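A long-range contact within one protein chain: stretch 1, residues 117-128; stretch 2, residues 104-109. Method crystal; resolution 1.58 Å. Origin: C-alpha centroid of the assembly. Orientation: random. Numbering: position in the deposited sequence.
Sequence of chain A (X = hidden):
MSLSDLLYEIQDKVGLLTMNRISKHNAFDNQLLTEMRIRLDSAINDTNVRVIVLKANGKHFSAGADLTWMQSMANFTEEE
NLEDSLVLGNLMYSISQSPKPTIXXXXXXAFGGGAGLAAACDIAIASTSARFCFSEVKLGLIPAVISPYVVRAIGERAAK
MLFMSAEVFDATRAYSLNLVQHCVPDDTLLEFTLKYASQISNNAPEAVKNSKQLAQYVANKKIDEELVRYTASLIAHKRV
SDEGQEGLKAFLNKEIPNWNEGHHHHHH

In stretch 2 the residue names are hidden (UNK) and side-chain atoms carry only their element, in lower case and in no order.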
# COMPACT_ATOMS: atom_id res chain seq x y z
N LEU A 117 -5.66 3.82 -0.69
CA LEU A 117 -4.37 3.27 -1.13
C LEU A 117 -3.47 2.92 0.04
O LEU A 117 -2.80 1.88 0.02
CB LEU A 117 -3.63 4.22 -2.07
CG LEU A 117 -4.26 4.56 -3.41
CD1 LEU A 117 -3.24 5.36 -4.21
CD2 LEU A 117 -4.68 3.30 -4.19
N ALA A 118 -3.45 3.77 1.07
CA ALA A 118 -2.68 3.51 2.28
C ALA A 118 -3.12 2.20 2.94
O ALA A 118 -2.30 1.43 3.39
CB ALA A 118 -2.80 4.68 3.27
N ALA A 119 -4.43 1.95 2.97
CA ALA A 119 -4.95 0.72 3.55
C ALA A 119 -4.67 -0.53 2.71
O ALA A 119 -4.51 -1.63 3.25
CB ALA A 119 -6.46 0.86 3.81
N ALA A 120 -4.61 -0.39 1.38
CA ALA A 120 -4.39 -1.53 0.50
C ALA A 120 -2.95 -2.02 0.56
O ALA A 120 -2.68 -3.21 0.35
CB ALA A 120 -4.76 -1.16 -0.94
N CYS A 121 -2.03 -1.08 0.80
CA CYS A 121 -0.61 -1.42 0.93
C CYS A 121 -0.38 -2.18 2.24
O CYS A 121 -1.15 -2.06 3.19
CB CYS A 121 0.25 -0.16 0.91
SG CYS A 121 0.35 0.59 -0.73
N ASP A 122 0.70 -2.95 2.29
CA ASP A 122 1.04 -3.68 3.52
C ASP A 122 1.36 -2.71 4.66
O ASP A 122 1.00 -2.95 5.82
CB ASP A 122 2.27 -4.57 3.36
CG ASP A 122 2.09 -5.67 2.35
OD1 ASP A 122 1.01 -6.30 2.30
OD2 ASP A 122 3.07 -5.91 1.62
N ILE A 123 2.06 -1.64 4.31
CA ILE A 123 2.63 -0.72 5.28
C ILE A 123 2.36 0.70 4.80
O ILE A 123 2.48 0.97 3.61
CB ILE A 123 4.16 -0.89 5.40
CG1 ILE A 123 4.53 -2.30 5.88
CG2 ILE A 123 4.76 0.18 6.33
CD1 ILE A 123 5.98 -2.69 5.54
N ALA A 124 1.97 1.58 5.72
CA ALA A 124 1.84 2.99 5.38
C ALA A 124 2.65 3.82 6.37
O ALA A 124 2.65 3.55 7.58
CB ALA A 124 0.35 3.44 5.33
N ILE A 125 3.36 4.80 5.83
CA ILE A 125 4.23 5.69 6.59
C ILE A 125 3.69 7.09 6.34
O ILE A 125 3.53 7.50 5.18
CB ILE A 125 5.68 5.61 6.06
CG1 ILE A 125 6.25 4.18 6.20
CG2 ILE A 125 6.58 6.63 6.80
CD1 ILE A 125 7.57 3.94 5.44
N ALA A 126 3.40 7.83 7.41
CA ALA A 126 2.85 9.18 7.29
C ALA A 126 3.79 10.20 7.90
O ALA A 126 4.47 9.92 8.90
CB ALA A 126 1.49 9.25 7.96
N SER A 127 3.84 11.39 7.30
CA SER A 127 4.46 12.54 7.94
C SER A 127 3.54 13.01 9.07
O SER A 127 2.33 12.73 9.06
CB SER A 127 4.68 13.66 6.92
OG SER A 127 3.43 14.04 6.40
N THR A 128 4.11 13.71 10.04
CA THR A 128 3.33 14.15 11.20
C THR A 128 2.16 15.06 10.80
O THR A 128 1.14 15.10 11.48
CB THR A 128 4.21 14.89 12.24
OG1 THR A 128 4.85 16.01 11.63
CG2 THR A 128 5.27 13.95 12.80
N UNK A 104 2.98 2.51 1.31
CA UNK A 104 2.45 3.85 0.95
C UNK A 104 3.11 4.92 1.80
O UNK A 104 3.22 4.76 3.01
c UNK A 104 0.93 3.90 1.15
N UNK A 105 3.55 6.01 1.16
CA UNK A 105 4.25 7.09 1.85
C UNK A 105 3.35 8.32 1.70
O UNK A 105 3.14 8.80 0.58
c UNK A 105 7.72 10.59 0.43
c UNK A 105 6.41 8.53 1.74
s UNK A 105 7.99 8.89 0.88
c UNK A 105 5.63 7.34 1.19
N UNK A 106 2.81 8.79 2.83
CA UNK A 106 1.73 9.79 2.78
C UNK A 106 2.12 11.10 3.46
O UNK A 106 2.38 11.14 4.68
c UNK A 106 0.03 7.91 2.85
c UNK A 106 -0.67 10.27 3.43
c UNK A 106 0.46 9.24 3.48
N UNK A 107 2.11 12.18 2.67
CA UNK A 107 2.28 13.54 3.16
C UNK A 107 0.98 14.32 2.93
O UNK A 107 0.21 14.01 2.01
c UNK A 107 3.44 14.24 2.44
n UNK A 107 2.64 14.84 -1.26
o UNK A 107 2.61 12.94 -0.03
c UNK A 107 3.08 15.03 1.14
c UNK A 107 2.76 14.17 -0.10
N UNK A 108 0.73 15.32 3.77
CA UNK A 108 -0.46 16.17 3.56
C UNK A 108 -1.76 15.38 3.55
O UNK A 108 -1.91 14.36 4.23
N UNK A 109 -2.72 15.86 2.76
CA UNK A 109 -4.05 15.24 2.72
C UNK A 109 -4.08 13.96 1.89
O UNK A 109 -3.55 13.92 0.78
c UNK A 109 -5.07 16.23 2.18
O HOH W 1 2.59 16.38 5.77

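Position 104 carries a single side-chain carbon, a CB and nothing beyond it. That CB sits among the helix (CA of Ala 118, 3.8 Å), the residue just after it (SG of Cys 121, 3.9 Å) and the neighbouring strand (CB of Ala 124, 4.2 Å). The residue is Ala 104, and a methyl group suits a site where helix backbone, sulfur and strand approach this closely. The backbone is equally engaged: N of Ala 104 donates to O of Ile 123 at 2.8 Å, and O of Ala 104 accepts from N of Ile 125, also at 2.8 Å.

Position 105 has an unbranched chain of two carbons, a sulfur and a terminal carbon. It leaves on the same sheet face as the side chain of Ile 125, but its end leads away, and the closest approach to the partner strand is through the backbone, a CA-H...O contact of 3.4 Å from CA of 105 to O of Ile 125. The sulfur within the chain is the signature of methionine. Stretch 1 covers little of Met 105 (16 Å²), although the residue is buried, a setting that suits a long, flexible apolar chain.

At position 106 one carbon carries two more, a fork at CB, and one of the two end carbons lies 4.3 Å from CB of Ala 118; this is Val 106, which shares its sheet face with Ala 104. Branching at CB is well tolerated in an extended strand, and the compact apolar group fits this buried face. N of Val 106 donates to O of Ile 125 at 2.8 Å, and O of Val 106 accepts from N of Ser 127 at 3.0 Å.

Position 107 shows three carbons in line, the third bearing one oxygen and one nitrogen. The side chain heads away overall, although CB remains 4.0 Å from OG of Ser 127. The amide makes this Gln 107; such a group can hydrogen-bond, as NE2 does elsewhere in the structure.

Position 108 has no side-chain atoms and is Gly 108, whose positive phi of 57° favours glycine. Its N donates to a water at 2.9 Å, and that water lies 2.6 Å from OG of Ser 127, bridging the two stretches.

Position 109 again has one carbon, out of reach of stretch 1. It is Ala 109, whose methyl suits a buried site.

The contact is a parallel pairing of strands, aligned within 15°. Four backbone hydrogen bonds alternate along Ala 104 and Val 106, holding the register, while CB of Ala 104 and CG2 of Val 106, on one face, pack against Ala 118 of the helix.

Stretch 2 (104-109) AMVQGA
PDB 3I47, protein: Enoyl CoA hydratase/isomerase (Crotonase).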